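Local coordinates for cytoplasmic export protein 1 (Saccharomyces cerevisiae, PDB 3VWA) that belongs to the nuclear tRNA export machinery, where it may collect tRNA from export receptors at the nuclear pore complex and deliver aminoacylated tRNA to translation, at residues 67-79 against 83-95. Sequence-based numbering, arbitrary orientation.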
ATOM      1  N   ILE A  67     -14.529  24.700   9.657  1.00 42.03           N
ATOM      2  CA  ILE A  67     -13.187  25.167   9.371  1.00 40.88           C
ATOM      3  C   ILE A  67     -12.478  23.993   8.721  1.00 37.47           C
ATOM      4  O   ILE A  67     -12.340  22.922   9.315  1.00 37.17           O
ATOM      5  CB  ILE A  67     -12.478  25.686  10.645  1.00 45.05           C
ATOM      6  CG1 ILE A  67     -13.390  26.622  11.434  1.00 43.38           C
ATOM      7  CG2 ILE A  67     -11.123  26.329  10.327  1.00 42.19           C
ATOM      8  CD1 ILE A  67     -13.244  28.086  11.095  1.00 45.72           C
ATOM      9  N   PRO A  68     -12.115  24.158   7.450  1.00 36.32           N
ATOM     10  CA  PRO A  68     -11.307  23.152   6.818  1.00 33.08           C
ATOM     11  C   PRO A  68     -10.013  23.041   7.649  1.00 32.27           C
ATOM     12  O   PRO A  68      -9.363  24.063   7.956  1.00 34.50           O
ATOM     13  CB  PRO A  68     -10.987  23.777   5.448  1.00 35.49           C
ATOM     14  CG  PRO A  68     -12.053  24.814   5.224  1.00 34.29           C
ATOM     15  CD  PRO A  68     -12.456  25.292   6.559  1.00 33.17           C
ATOM     16  N   GLY A  69      -9.639  21.828   7.998  1.00 30.35           N
ATOM     17  CA  GLY A  69      -8.483  21.625   8.832  1.00 32.12           C
ATOM     18  C   GLY A  69      -8.805  21.132  10.225  1.00 31.82           C
ATOM     19  O   GLY A  69      -7.965  20.502  10.837  1.00 30.22           O
ATOM     20  N   LEU A  70      -9.993  21.443  10.758  1.00 30.46           N
ATOM     21  CA  LEU A  70     -10.459  20.713  11.959  1.00 32.11           C
ATOM     22  C   LEU A  70     -10.966  19.307  11.625  1.00 30.37           C
ATOM     23  O   LEU A  70     -11.354  19.032  10.493  1.00 30.25           O
ATOM     24  CB  LEU A  70     -11.586  21.465  12.679  1.00 32.58           C
ATOM     25  CG  LEU A  70     -11.351  22.911  13.075  1.00 35.09           C
ATOM     26  CD1 LEU A  70     -12.609  23.351  13.822  1.00 31.50           C
ATOM     27  CD2 LEU A  70     -10.068  23.080  13.903  1.00 34.31           C
ATOM     28  N   CYS A  71     -10.965  18.414  12.604  1.00 30.26           N
ATOM     29  CA  CYS A  71     -11.672  17.146  12.417  1.00 31.08           C
ATOM     30  C   CYS A  71     -13.129  17.432  11.952  1.00 29.82           C
ATOM     31  O   CYS A  71     -13.845  18.215  12.555  1.00 35.20           O
ATOM     32  CB  CYS A  71     -11.653  16.307  13.707  1.00 30.42           C
ATOM     33  SG  CYS A  71     -10.024  15.821  14.358  1.00 35.02           S
ATOM     34  N   THR A  72     -13.562  16.814  10.869  1.00 32.94           N
ATOM     35  CA  THR A  72     -14.847  17.216  10.225  1.00 29.98           C
ATOM     36  C   THR A  72     -15.941  16.556  11.067  1.00 31.93           C
ATOM     37  O   THR A  72     -16.019  15.307  11.123  1.00 24.84           O
ATOM     38  CB  THR A  72     -14.888  16.789   8.723  1.00 30.24           C
ATOM     39  OG1 THR A  72     -13.940  17.564   7.968  1.00 31.89           O
ATOM     40  CG2 THR A  72     -16.310  17.031   8.068  1.00 31.79           C
ATOM     41  N   VAL A  73     -16.748  17.370  11.760  1.00 30.93           N
ATOM     42  CA  VAL A  73     -17.640  16.798  12.744  1.00 34.04           C
ATOM     43  C   VAL A  73     -18.902  16.303  12.048  1.00 36.21           C
ATOM     44  O   VAL A  73     -19.369  16.925  11.114  1.00 37.34           O
ATOM     45  CB  VAL A  73     -17.945  17.757  13.921  1.00 40.39           C
ATOM     46  CG1 VAL A  73     -16.684  18.023  14.763  1.00 33.83           C
ATOM     47  CG2 VAL A  73     -18.568  19.061  13.434  1.00 43.06           C
ATOM     48  N   LEU A  74     -19.412  15.150  12.466  1.00 37.50           N
ATOM     49  CA  LEU A  74     -20.627  14.580  11.854  1.00 36.44           C
ATOM     50  C   LEU A  74     -21.828  14.851  12.731  1.00 34.74           C
ATOM     51  O   LEU A  74     -22.864  15.307  12.247  1.00 38.43           O
ATOM     52  CB  LEU A  74     -20.470  13.085  11.564  1.00 34.89           C
ATOM     53  CG  LEU A  74     -19.889  12.532  10.242  1.00 38.13           C
ATOM     54  CD1 LEU A  74     -19.310  13.582   9.303  1.00 39.37           C
ATOM     55  CD2 LEU A  74     -18.827  11.507  10.580  1.00 33.48           C
ATOM     56  N   GLU A  75     -21.686  14.613  14.030  1.00 34.75           N
ATOM     57  CA  GLU A  75     -22.789  14.850  14.940  1.00 34.31           C
ATOM     58  C   GLU A  75     -22.290  15.007  16.375  1.00 33.96           C
ATOM     59  O   GLU A  75     -21.254  14.460  16.699  1.00 36.90           O
ATOM     60  CB  GLU A  75     -23.758  13.654  14.864  1.00 35.85           C
ATOM     61  CG  GLU A  75     -25.201  14.034  15.205  1.00 41.99           C
ATOM     62  CD  GLU A  75     -26.168  12.863  15.159  1.00 41.81           C
ATOM     63  OE1 GLU A  75     -27.298  13.062  15.633  1.00 45.43           O
ATOM     64  OE2 GLU A  75     -25.798  11.755  14.682  1.00 42.13           O
ATOM     65  N   THR A  76     -23.037  15.729  17.223  1.00 32.31           N
ATOM     66  CA  THR A  76     -22.751  15.839  18.656  1.00 33.67           C
ATOM     67  C   THR A  76     -23.927  15.388  19.550  1.00 39.07           C
ATOM     68  O   THR A  76     -25.108  15.431  19.105  1.00 37.69           O
ATOM     69  CB  THR A  76     -22.314  17.252  19.054  1.00 32.83           C
ATOM     70  OG1 THR A  76     -23.415  18.165  18.909  1.00 38.21           O
ATOM     71  CG2 THR A  76     -21.148  17.719  18.209  1.00 30.48           C
ATOM     72  N   PHE A  77     -23.585  14.952  20.781  1.00 39.18           N
ATOM     73  CA  PHE A  77     -24.542  14.511  21.836  1.00 41.32           C
ATOM     74  C   PHE A  77     -24.084  15.035  23.193  1.00 41.79           C
ATOM     75  O   PHE A  77     -22.932  14.829  23.548  1.00 38.38           O
ATOM     76  CB  PHE A  77     -24.564  12.993  21.931  1.00 39.27           C
ATOM     77  CG  PHE A  77     -24.835  12.329  20.631  1.00 43.05           C
ATOM     78  CD1 PHE A  77     -26.151  12.050  20.233  1.00 45.45           C
ATOM     79  CD2 PHE A  77     -23.783  12.038  19.761  1.00 42.92           C
ATOM     80  CE1 PHE A  77     -26.384  11.462  18.993  1.00 49.74           C
ATOM     81  CE2 PHE A  77     -24.016  11.461  18.535  1.00 41.93           C
ATOM     82  CZ  PHE A  77     -25.308  11.162  18.155  1.00 48.22           C
ATOM     83  N   ASP A  78     -24.963  15.703  23.940  1.00 39.24           N
ATOM     84  CA  ASP A  78     -24.586  16.262  25.258  1.00 40.03           C
ATOM     85  C   ASP A  78     -25.684  16.158  26.337  1.00 40.68           C
ATOM     86  O   ASP A  78     -25.533  16.684  27.450  1.00 39.11           O
ATOM     87  CB  ASP A  78     -24.097  17.721  25.131  1.00 38.58           C
ATOM     88  CG  ASP A  78     -25.092  18.611  24.423  1.00 43.93           C
ATOM     89  OD1 ASP A  78     -26.292  18.257  24.406  1.00 46.42           O
ATOM     90  OD2 ASP A  78     -24.677  19.647  23.849  1.00 44.57           O
ATOM     91  N   SER A  79     -26.788  15.496  26.009  1.00 40.06           N
ATOM     92  CA  SER A  79     -27.881  15.289  26.977  1.00 41.84           C
ATOM     93  C   SER A  79     -27.460  14.501  28.212  1.00 41.54           C
ATOM     94  O   SER A  79     -27.798  14.839  29.336  1.00 40.72           O
ATOM     95  CB  SER A  79     -29.026  14.568  26.292  1.00 37.60           C
ATOM     96  OG  SER A  79     -29.528  15.455  25.317  1.00 44.62           O
ATOM     97  N   SER A  83     -22.688   9.864  28.185  1.00 41.68           N
ATOM     98  CA  SER A  83     -22.945   9.707  26.729  1.00 42.93           C
ATOM     99  C   SER A  83     -22.655  11.016  25.967  1.00 38.60           C
ATOM    100  O   SER A  83     -23.370  11.375  25.024  1.00 34.38           O
ATOM    101  CB  SER A  83     -24.380   9.279  26.415  1.00 44.25           C
ATOM    102  OG  SER A  83     -24.485   7.875  26.389  1.00 53.40           O
ATOM    103  N   THR A  84     -21.622  11.734  26.385  1.00 36.15           N
ATOM    104  CA  THR A  84     -21.290  13.011  25.735  1.00 36.82           C
ATOM    105  C   THR A  84     -20.227  12.798  24.644  1.00 37.07           C
ATOM    106  O   THR A  84     -19.072  12.450  24.933  1.00 37.96           O
ATOM    107  CB  THR A  84     -20.960  14.078  26.800  1.00 36.77           C
ATOM    108  OG1 THR A  84     -22.139  14.268  27.598  1.00 45.62           O
ATOM    109  CG2 THR A  84     -20.598  15.426  26.178  1.00 35.72           C
ATOM    110  N   PHE A  85     -20.652  12.955  23.391  1.00 33.98           N
ATOM    111  CA  PHE A  85     -19.820  12.608  22.242  1.00 33.96           C
ATOM    112  C   PHE A  85     -19.688  13.716  21.232  1.00 31.85           C
ATOM    113  O   PHE A  85     -20.582  14.552  21.063  1.00 28.38           O
ATOM    114  CB  PHE A  85     -20.371  11.422  21.474  1.00 32.58           C
ATOM    115  CG  PHE A  85     -20.607  10.175  22.300  1.00 37.01           C
ATOM    116  CD1 PHE A  85     -19.544   9.541  22.966  1.00 35.57           C
ATOM    117  CD2 PHE A  85     -21.882   9.578  22.354  1.00 34.95           C
ATOM    118  CE1 PHE A  85     -19.743   8.362  23.685  1.00 35.26           C
ATOM    119  CE2 PHE A  85     -22.089   8.387  23.101  1.00 37.05           C
ATOM    120  CZ  PHE A  85     -21.017   7.786  23.762  1.00 33.16           C
ATOM    121  N   ILE A  86     -18.537  13.693  20.565  1.00 31.33           N
ATOM    122  CA  ILE A  86     -18.330  14.368  19.294  1.00 31.04           C
ATOM    123  C   ILE A  86     -17.925  13.279  18.297  1.00 30.05           C
ATOM    124  O   ILE A  86     -16.891  12.561  18.455  1.00 31.25           O
ATOM    125  CB  ILE A  86     -17.242  15.460  19.386  1.00 34.10           C
ATOM    126  CG1 ILE A  86     -17.589  16.509  20.464  1.00 37.18           C
ATOM    127  CG2 ILE A  86     -17.017  16.089  18.018  1.00 33.95           C
ATOM    128  CD1 ILE A  86     -16.456  17.477  20.814  1.00 36.91           C
ATOM    129  N   VAL A  87     -18.724  13.152  17.250  1.00 28.89           N
ATOM    130  CA  VAL A  87     -18.479  12.114  16.250  1.00 30.06           C
ATOM    131  C   VAL A  87     -17.960  12.746  14.965  1.00 33.32           C
ATOM    132  O   VAL A  87     -18.598  13.676  14.401  1.00 30.56           O
ATOM    133  CB  VAL A  87     -19.731  11.257  15.976  1.00 30.60           C
ATOM    134  CG1 VAL A  87     -19.344  10.020  15.183  1.00 32.87           C
ATOM    135  CG2 VAL A  87     -20.395  10.823  17.279  1.00 31.55           C
ATOM    136  N   THR A  88     -16.797  12.267  14.510  1.00 30.22           N
ATOM    137  CA  THR A  88     -16.106  12.947  13.358  1.00 31.48           C
ATOM    138  C   THR A  88     -15.808  11.941  12.317  1.00 28.25           C
ATOM    139  O   THR A  88     -15.996  10.735  12.556  1.00 30.11           O
ATOM    140  CB  THR A  88     -14.730  13.551  13.759  1.00 31.15           C
ATOM    141  OG1 THR A  88     -13.842  12.495  14.158  1.00 28.35           O
ATOM    142  CG2 THR A  88     -14.897  14.561  14.877  1.00 29.41           C
ATOM    143  N   GLU A  89     -15.322  12.399  11.168  1.00 32.00           N
ATOM    144  CA  GLU A  89     -14.733  11.449  10.196  1.00 32.74           C
ATOM    145  C   GLU A  89     -13.623  10.614  10.907  1.00 32.84           C
ATOM    146  O   GLU A  89     -13.069  10.999  11.920  1.00 29.65           O
ATOM    147  CB  GLU A  89     -14.184  12.128   8.924  1.00 36.16           C
ATOM    148  CG  GLU A  89     -14.939  13.348   8.411  1.00 42.27           C
ATOM    149  CD  GLU A  89     -15.287  13.296   6.906  1.00 48.69           C
ATOM    150  OE1 GLU A  89     -14.548  13.847   6.045  1.00 47.41           O
ATOM    151  OE2 GLU A  89     -16.338  12.704   6.575  1.00 54.01           O
ATOM    152  N   ARG A  90     -13.357   9.435  10.397  1.00 31.24           N
ATOM    153  CA  ARG A  90     -12.367   8.612  11.006  1.00 32.95           C
ATOM    154  C   ARG A  90     -11.049   9.383  10.975  1.00 33.74           C
ATOM    155  O   ARG A  90     -10.573   9.785   9.908  1.00 33.34           O
ATOM    156  CB  ARG A  90     -12.208   7.315  10.235  1.00 29.96           C
ATOM    157  CG  ARG A  90     -11.224   6.359  10.903  1.00 39.88           C
ATOM    158  CD  ARG A  90     -11.626   5.993  12.334  1.00 40.48           C
ATOM    159  NE  ARG A  90     -12.690   4.987  12.394  1.00 41.44           N
ATOM    160  CZ  ARG A  90     -12.498   3.680  12.210  1.00 46.94           C
ATOM    161  NH1 ARG A  90     -13.537   2.844  12.267  1.00 39.77           N
ATOM    162  NH2 ARG A  90     -11.266   3.201  11.960  1.00 43.37           N
ATOM    163  N   VAL A  91     -10.490   9.602  12.144  1.00 28.92           N
ATOM    164  CA  VAL A  91      -9.168  10.167  12.250  1.00 32.62           C
ATOM    165  C   VAL A  91      -8.258   9.227  13.042  1.00 32.72           C
ATOM    166  O   VAL A  91      -8.739   8.304  13.716  1.00 33.03           O
ATOM    167  CB  VAL A  91      -9.165  11.541  12.919  1.00 30.80           C
ATOM    168  CG1 VAL A  91      -9.702  12.597  11.972  1.00 28.15           C
ATOM    169  CG2 VAL A  91      -9.911  11.497  14.271  1.00 31.06           C
ATOM    170  N   VAL A  92      -6.955   9.503  12.949  1.00 30.79           N
ATOM    171  CA  VAL A  92      -5.879   8.739  13.579  1.00 31.45           C
ATOM    172  C   VAL A  92      -5.075   9.741  14.397  1.00 30.05           C
ATOM    173  O   VAL A  92      -4.719  10.818  13.909  1.00 28.37           O
ATOM    174  CB  VAL A  92      -5.005   7.987  12.527  1.00 34.45           C
ATOM    175  CG1 VAL A  92      -3.776   7.339  13.175  1.00 36.43           C
ATOM    176  CG2 VAL A  92      -5.829   6.870  11.893  1.00 33.60           C
ATOM    177  N   PRO A  93      -4.868   9.461  15.679  1.00 30.20           N
ATOM    178  CA  PRO A  93      -4.044  10.436  16.396  1.00 30.77           C
ATOM    179  C   PRO A  93      -2.576  10.374  15.939  1.00 27.28           C
ATOM    180  O   PRO A  93      -2.076   9.325  15.652  1.00 29.85           O
ATOM    181  CB  PRO A  93      -4.184  10.027  17.856  1.00 35.17           C
ATOM    182  CG  PRO A  93      -4.560   8.570  17.821  1.00 39.15           C
ATOM    183  CD  PRO A  93      -5.245   8.302  16.501  1.00 35.83           C
ATOM    184  N   PHE A  94      -1.935  11.509  15.820  1.00 27.62           N
ATOM    185  CA  PHE A  94      -0.585  11.575  15.369  1.00 29.88           C
ATOM    186  C   PHE A  94       0.287  10.594  16.150  1.00 31.76           C
ATOM    187  O   PHE A  94       0.233  10.563  17.370  1.00 31.46           O
ATOM    188  CB  PHE A  94      -0.103  13.003  15.521  1.00 28.22           C
ATOM    189  CG  PHE A  94       1.194  13.248  14.867  1.00 32.01           C
ATOM    190  CD1 PHE A  94       1.245  13.796  13.606  1.00 34.38           C
ATOM    191  CD2 PHE A  94       2.389  12.951  15.532  1.00 31.31           C
ATOM    192  CE1 PHE A  94       2.470  14.030  12.997  1.00 33.99           C
ATOM    193  CE2 PHE A  94       3.579  13.208  14.945  1.00 30.79           C
ATOM    194  CZ  PHE A  94       3.624  13.734  13.661  1.00 30.34           C
ATOM    195  N   PRO A  95       1.059   9.761  15.437  1.00 34.70           N
ATOM    196  CA  PRO A  95       1.920   8.733  16.084  1.00 36.41           C
ATOM    197  C   PRO A  95       3.211   9.341  16.588  1.00 33.10           C
ATOM    198  O   PRO A  95       4.256   9.305  15.916  1.00 33.99           O
ATOM    199  CB  PRO A  95       2.162   7.714  14.970  1.00 34.20           C
ATOM    200  CG  PRO A  95       1.955   8.468  13.705  1.00 37.40           C
ATOM    201  CD  PRO A  95       0.956   9.560  13.988  1.00 34.83           C
TER
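Phe77 and Phe85 pair through reciprocal backbone bonds, Phe77 N to Phe85 O and Phe85 N to Phe77 O, both 3.0 Å, and their side chains emerge on the same face of an antiparallel ladder. CG of Phe77 stands anti to its carbonyl carbon (chi1 -54°), which carries the ring across to the neighbouring strand: CD2 lies 3.9 Å from Phe85 CB, and Val87 CG2 meets the ring edge at CE2, close to its plane. Phe11 packs edge-to-face with the same Phe77 ring, and Glu75, which begins on this face too, has an extended chain that carries OE2 to a hydrogen bond with the hydroxyl of Tyr13.

Further along, the register slips by one residue. Val87 O accepts from two successive amides, Leu74 N at 2.6 Å and Glu75 N at 3.2 Å, the first in the carbonyl plane and the second tilted 20° from it; this is a classic beta bulge. Beyond it, Glu89 N donates to Thr72 O.

The other face is closely filled. Val73 CG1 sits 3.8 Å from Ile86 CG2 and also reaches Thr88 CG2, against which Cys71 CB packs; Val73 and Ile86 both touch Ser62 of helix 52-64, which covers this side. Thr88 OG1 donates a hydrogen bond to the carbonyl O of the following residue, Glu89. Whereas Ile86 and Thr88 are buried, the bulge end borders solvent: exposed Thr72 lies alongside the bent chain of partly exposed Glu89, CB to CG 3.5 Å. Leu74, also partly exposed, crosses that chain at roughly a right angle; its CD2 packs against the backbone of Thr88, 3.5 Å from Thr88 C, while CD1 only approaches Glu89 OE2.

Strand 85-89 pairs on its other side with strand 39-45, so the bulged hairpin 73-77/85-89 forms an edge of the curled sheet; with helix 52-64 preceding it, this order matches the N-terminal lobe of a protein kinase, consistent with the protein's kinase-like domain.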